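Local atomic coordinates of 2OG-Fe dioxygenase family protein (Methylibium petroleiphilum, PDB entry 3PL0), a protein that probably acts as an iron- and 2-oxoglutarate-dependent dioxygenase, built on a double-stranded beta-helix (cupin) fold. Residues L16-L19 / R20-F24; P118-S121 / A122-A126. All coordinates share one frame; numbering follows the deposited sequence.

Interaction 1. Residues L16-L19 / R20-F24; sequences LQRL and RAQGF
The C-terminal turn of helix 12-22 closes here, with the carbonyls of L16-L19 taken up by amides of R20-G23 before the chain enters strand 24-27. R20 N and A21 N donate to L16 O and Q17 O in regular helical bonds, and Q22 N reaches R18 O at 2.8 Å, almost straight (168°). At G23 the bonding frays: its N makes two weak bonds, to L19 O at 3.0 Å and, one residue farther back, to R18 O at 3.4 Å. G23 also turns its CA toward L19 O at 3.1 Å, a CH...O contact. With Q22 CG set between the backbone N and the carbonyl carbon (chi1 62°), that methylene lies 3.1 Å from R18 O, and the extended chain carries the amide forward to the first residue of the strand: NE2 bonds F24 O at 3.0 Å from above the carbonyl plane and lies over one face of the F24 ring, offset toward its rim, while OE1 accepts from H3 N. R18 runs alongside Q22, but its NE pairs with D5. L19 CD2 packs on F24 CA (3.6 Å). Were Q22 cut back to an alanine, F24 O and H3 N would probably lose their amide partner, and one face of the F24 ring its polar neighbour. Positive phi at G23 marks a helix C-terminus ended by a glycine in the left-handed backbone conformation.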
ATOM      1  N   LEU A  16      12.979  12.169   0.685  1.00 27.96           N
ATOM      2  CA  LEU A  16      12.423  13.208  -0.176  1.00 29.37           C
ATOM      3  C   LEU A  16      13.240  13.389  -1.457  1.00 27.87           C
ATOM      4  O   LEU A  16      12.668  13.509  -2.535  1.00 27.21           O
ATOM      5  CB  LEU A  16      12.312  14.552   0.572  1.00 28.21           C
ATOM      6  CG  LEU A  16      11.145  14.726   1.543  1.00 31.39           C
ATOM      7  CD1 LEU A  16      11.259  16.083   2.235  1.00 35.18           C
ATOM      8  CD2 LEU A  16       9.817  14.655   0.811  1.00 30.66           C
ATOM      9  N   GLN A  17      14.566  13.409  -1.346  1.00 25.45           N
ATOM     10  CA  GLN A  17      15.397  13.629  -2.533  1.00 26.62           C
ATOM     11  C   GLN A  17      15.183  12.461  -3.496  1.00 26.76           C
ATOM     12  O   GLN A  17      15.089  12.649  -4.707  1.00 26.41           O
ATOM     13  CB  GLN A  17      16.871  13.776  -2.163  1.00 26.37           C
ATOM     14  CG  GLN A  17      17.204  15.030  -1.321  1.00 32.26           C
ATOM     15  CD  GLN A  17      17.540  16.224  -2.143  1.00 29.43           C
ATOM     16  OE1 GLN A  17      17.210  16.297  -3.339  1.00 30.86           O
ATOM     17  NE2 GLN A  17      18.273  17.164  -1.531  1.00 31.74           N
ATOM     18  N   ARG A  18      15.093  11.264  -2.939  1.00 24.60           N
ATOM     19  CA  ARG A  18      14.898  10.049  -3.740  1.00 25.87           C
ATOM     20  C   ARG A  18      13.551  10.088  -4.501  1.00 24.43           C
ATOM     21  O   ARG A  18      13.487   9.802  -5.676  1.00 24.47           O
ATOM     22  CB  ARG A  18      14.936   8.815  -2.836  1.00 23.46           C
ATOM     23  CG  ARG A  18      16.331   8.463  -2.297  1.00 26.01           C
ATOM     24  CD  ARG A  18      17.135   7.558  -3.284  1.00 26.65           C
ATOM     25  NE  ARG A  18      18.144   6.767  -2.562  1.00 24.02           N
ATOM     26  CZ  ARG A  18      19.417   7.095  -2.423  1.00 26.70           C
ATOM     27  NH1 ARG A  18      19.902   8.232  -2.921  1.00 29.96           N
ATOM     28  NH2 ARG A  18      20.210   6.304  -1.724  1.00 31.50           N
ATOM     29  N   LEU A  19      12.492  10.472  -3.802  1.00 25.65           N
ATOM     30  CA  LEU A  19      11.170  10.543  -4.408  1.00 27.18           C
ATOM     31  C   LEU A  19      11.123  11.591  -5.473  1.00 27.92           C
ATOM     32  O   LEU A  19      10.499  11.378  -6.496  1.00 27.44           O
ATOM     33  CB  LEU A  19      10.100  10.843  -3.353  1.00 28.93           C
ATOM     34  CG  LEU A  19       9.649   9.632  -2.545  1.00 29.85           C
ATOM     35  CD1 LEU A  19       9.033  10.077  -1.225  1.00 29.52           C
ATOM     36  CD2 LEU A  19       8.704   8.796  -3.415  1.00 22.83           C
ATOM     37  N   ARG A  20      11.768  12.740  -5.249  1.00 28.61           N
ATOM     38  CA  ARG A  20      11.859  13.725  -6.308  1.00 30.18           C
ATOM     39  C   ARG A  20      12.631  13.185  -7.508  1.00 28.98           C
ATOM     40  O   ARG A  20      12.253  13.372  -8.646  1.00 30.41           O
ATOM     41  CB  ARG A  20      12.607  14.969  -5.811  1.00 31.69           C
ATOM     42  CG  ARG A  20      12.726  16.060  -6.842  1.00 37.20           C
ATOM     43  CD  ARG A  20      11.353  16.556  -7.297  1.00 40.02           C
ATOM     44  NE  ARG A  20      11.498  17.804  -8.055  1.00 47.46           N
ATOM     45  CZ  ARG A  20      11.066  18.023  -9.297  1.00 48.52           C
ATOM     46  NH1 ARG A  20      10.413  17.101  -9.976  1.00 52.10           N
ATOM     47  NH2 ARG A  20      11.264  19.211  -9.852  1.00 57.41           N
ATOM     48  N   ALA A  21      13.776  12.581  -7.242  1.00 30.01           N
ATOM     49  CA  ALA A  21      14.679  12.184  -8.307  1.00 29.88           C
ATOM     50  C   ALA A  21      14.214  10.955  -9.109  1.00 31.29           C
ATOM     51  O   ALA A  21      14.356  10.926 -10.347  1.00 31.32           O
ATOM     52  CB  ALA A  21      16.108  11.949  -7.728  1.00 34.98           C
ATOM     53  N   GLN A  22      13.725   9.919  -8.424  1.00 26.45           N
ATOM     54  CA  GLN A  22      13.369   8.678  -9.084  1.00 27.06           C
ATOM     55  C   GLN A  22      11.904   8.227  -8.873  1.00 28.17           C
ATOM     56  O   GLN A  22      11.494   7.193  -9.404  1.00 24.26           O
ATOM     57  CB  GLN A  22      14.310   7.550  -8.626  1.00 27.31           C
ATOM     58  CG  GLN A  22      14.265   7.216  -7.126  1.00 28.42           C
ATOM     59  CD  GLN A  22      15.208   6.094  -6.745  1.00 29.79           C
ATOM     60  OE1 GLN A  22      16.274   5.924  -7.365  1.00 27.30           O
ATOM     61  NE2 GLN A  22      14.843   5.331  -5.697  1.00 21.62           N
ATOM     62  N   GLY A  23      11.164   8.934  -8.034  1.00 25.91           N
ATOM     63  CA  GLY A  23       9.751   8.709  -7.891  1.00 23.82           C
ATOM     64  C   GLY A  23       9.370   7.591  -6.940  1.00 25.40           C
ATOM     65  O   GLY A  23       8.179   7.258  -6.824  1.00 25.28           O
ATOM     66  N   PHE A  24      10.351   7.006  -6.252  1.00 22.91           N
ATOM     67  CA  PHE A  24      10.037   6.020  -5.200  1.00 23.49           C
ATOM     68  C   PHE A  24      11.200   5.949  -4.241  1.00 24.86           C
ATOM     69  O   PHE A  24      12.302   6.412  -4.535  1.00 24.82           O
ATOM     70  CB  PHE A  24       9.748   4.625  -5.755  1.00 22.51           C
ATOM     71  CG  PHE A  24      10.984   3.871  -6.214  1.00 24.97           C
ATOM     72  CD1 PHE A  24      11.582   4.168  -7.429  1.00 31.85           C
ATOM     73  CD2 PHE A  24      11.559   2.905  -5.419  1.00 27.46           C
ATOM     74  CE1 PHE A  24      12.724   3.508  -7.832  1.00 33.23           C
ATOM     75  CE2 PHE A  24      12.730   2.236  -5.828  1.00 27.32           C
ATOM     76  CZ  PHE A  24      13.288   2.539  -7.022  1.00 28.43           C
TER

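Interaction 2. Residues P118-S121 / A122-A126; sequences PSWS and ALLVA
A chi1 of -178° swings the indole of W120 away from its own amide N, and L124, one turn on, sets CG beside its own N (chi1 -81°), which brings a leucine methyl over the indole. This i to i+4 pair lies in the first turns of helix 118-134, an alpha-helix packed against strands 80-84 and 237-246 of the cupin-type sheet. L124 CD1 stands 3.9 Å from the centroid of the six-membered ring of W120, close to the ring normal, a CH-pi contact over the face. Its other methyl, CD2, lies toward the pyrrole side, 3.8 Å from W120 NE1. The W120 ring also meets F73, and L124 leans on L82 and L243, so the pair is part of the buried seam between helix and sheet. Beneath it the backbone runs in regular i to i+4 bonds: A122 N to P118 O, L123 N to S119 O, and V125 N to S121 O at 2.9 Å. S119 OG is hydrogen-bonded to A42 O, outside this pair of segments. W120 O takes the nearly straight bond of L124 N (3.1 Å, 174°), while L124 CD1 approaches the same oxygen to 3.4 Å.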
ATOM      1  N   PRO A 118      -1.933   3.556  18.528  1.00 33.67           N
ATOM      2  CA  PRO A 118      -1.062   4.684  18.333  1.00 34.82           C
ATOM      3  C   PRO A 118      -0.252   4.580  17.059  1.00 33.43           C
ATOM      4  O   PRO A 118      -0.110   5.579  16.365  1.00 31.84           O
ATOM      5  CB  PRO A 118      -0.176   4.671  19.587  1.00 36.43           C
ATOM      6  CG  PRO A 118      -1.015   4.015  20.613  1.00 37.26           C
ATOM      7  CD  PRO A 118      -1.845   3.023  19.900  1.00 36.35           C
ATOM      8  N   SER A 119       0.214   3.378  16.716  1.00 31.73           N
ATOM      9  CA  SER A 119       1.014   3.207  15.529  1.00 31.71           C
ATOM     10  C   SER A 119       0.238   3.491  14.248  1.00 29.12           C
ATOM     11  O   SER A 119       0.822   3.921  13.256  1.00 29.87           O
ATOM     12  CB  SER A 119       1.591   1.781  15.476  1.00 30.98           C
ATOM     13  OG  SER A 119       0.563   0.794  15.486  1.00 31.20           O
ATOM     14  N   TRP A 120      -1.052   3.204  14.250  1.00 27.53           N
ATOM     15  CA  TRP A 120      -1.875   3.470  13.062  1.00 29.28           C
ATOM     16  C   TRP A 120      -1.842   4.952  12.682  1.00 29.99           C
ATOM     17  O   TRP A 120      -1.468   5.302  11.561  1.00 25.51           O
ATOM     18  CB  TRP A 120      -3.324   3.010  13.270  1.00 26.13           C
ATOM     19  CG  TRP A 120      -4.199   3.218  12.042  1.00 26.97           C
ATOM     20  CD1 TRP A 120      -5.101   4.234  11.828  1.00 28.85           C
ATOM     21  CD2 TRP A 120      -4.198   2.431  10.842  1.00 26.05           C
ATOM     22  NE1 TRP A 120      -5.676   4.108  10.571  1.00 29.66           N
ATOM     23  CE2 TRP A 120      -5.142   3.003   9.956  1.00 25.94           C
ATOM     24  CE3 TRP A 120      -3.520   1.271  10.448  1.00 31.94           C
ATOM     25  CZ2 TRP A 120      -5.413   2.458   8.696  1.00 25.96           C
ATOM     26  CZ3 TRP A 120      -3.789   0.725   9.192  1.00 30.06           C
ATOM     27  CH2 TRP A 120      -4.706   1.328   8.323  1.00 29.16           C
ATOM     28  N   SER A 121      -2.212   5.824  13.625  1.00 29.40           N
ATOM     29  CA  SER A 121      -2.116   7.277  13.373  1.00 30.22           C
ATOM     30  C   SER A 121      -0.691   7.754  13.071  1.00 28.97           C
ATOM     31  O   SER A 121      -0.503   8.548  12.160  1.00 29.92           O
ATOM     32  CB  SER A 121      -2.697   8.088  14.533  1.00 32.37           C
ATOM     33  OG  SER A 121      -4.102   7.932  14.573  1.00 32.52           O
ATOM     34  N   ALA A 122       0.300   7.248  13.793  1.00 29.56           N
ATOM     35  CA  ALA A 122       1.685   7.638  13.590  1.00 27.81           C
ATOM     36  C   ALA A 122       2.106   7.343  12.136  1.00 28.42           C
ATOM     37  O   ALA A 122       2.715   8.187  11.469  1.00 28.20           O
ATOM     38  CB  ALA A 122       2.624   6.904  14.595  1.00 29.75           C
ATOM     39  N   LEU A 123       1.701   6.174  11.653  1.00 29.62           N
ATOM     40  CA  LEU A 123       1.969   5.740  10.292  1.00 25.38           C
ATOM     41  C   LEU A 123       1.306   6.682   9.280  1.00 27.54           C
ATOM     42  O   LEU A 123       1.987   7.289   8.481  1.00 26.62           O
ATOM     43  CB  LEU A 123       1.451   4.326  10.062  1.00 27.69           C
ATOM     44  CG  LEU A 123       1.772   3.703   8.680  1.00 26.47           C
ATOM     45  CD1 LEU A 123       3.341   3.641   8.419  1.00 24.30           C
ATOM     46  CD2 LEU A 123       1.118   2.358   8.545  1.00 27.25           C
ATOM     47  N   LEU A 124      -0.023   6.788   9.301  1.00 25.49           N
ATOM     48  CA  LEU A 124      -0.691   7.599   8.292  1.00 27.42           C
ATOM     49  C   LEU A 124      -0.256   9.067   8.299  1.00 26.81           C
ATOM     50  O   LEU A 124      -0.139   9.679   7.248  1.00 29.54           O
ATOM     51  CB  LEU A 124      -2.209   7.515   8.376  1.00 26.43           C
ATOM     52  CG  LEU A 124      -2.862   6.300   7.736  1.00 29.69           C
ATOM     53  CD1 LEU A 124      -2.320   4.934   8.323  1.00 30.59           C
ATOM     54  CD2 LEU A 124      -4.411   6.441   7.890  1.00 26.68           C
ATOM     55  N   VAL A 125      -0.042   9.629   9.479  1.00 29.17           N
ATOM     56  CA  VAL A 125       0.309  11.033   9.604  1.00 27.41           C
ATOM     57  C   VAL A 125       1.713  11.317   9.065  1.00 26.43           C
ATOM     58  O   VAL A 125       1.899  12.264   8.296  1.00 28.32           O
ATOM     59  CB  VAL A 125       0.161  11.521  11.066  1.00 29.57           C
ATOM     60  CG1 VAL A 125       0.855  12.906  11.308  1.00 27.31           C
ATOM     61  CG2 VAL A 125      -1.334  11.622  11.432  1.00 31.06           C
ATOM     62  N   ALA A 126       2.687  10.516   9.474  1.00 27.71           N
ATOM     63  CA  ALA A 126       4.098  10.738   9.119  1.00 29.33           C
ATOM     64  C   ALA A 126       4.275  10.664   7.615  1.00 28.93           C
ATOM     65  O   ALA A 126       4.990  11.497   7.018  1.00 27.41           O
ATOM     66  CB  ALA A 126       5.036   9.706   9.820  1.00 28.64           C
TER

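Both contacts are mostly i to i+4 helical ones, but at opposite ends of their helices: interaction 1 closes helix 12-22, interaction 2 opens helix 118-134. They do not touch, with nearest atoms about 8 Å apart, yet L16 and L19 of interaction 1 touch L130, K133 and L134 at the far end of the helix that interaction 2 begins. Interaction 1 is mixed: L19, G23 and F24 are buried, while Q17, R20 and A21 are exposed, and polar groups of Q22 and R18 tie the helix end to the N-terminal residues H3 and D5. In interaction 2, W120, L123 and L124 are buried and touch L241 or L243, while P118 is exposed; its distinguishing chemistry is apolar and CH-pi.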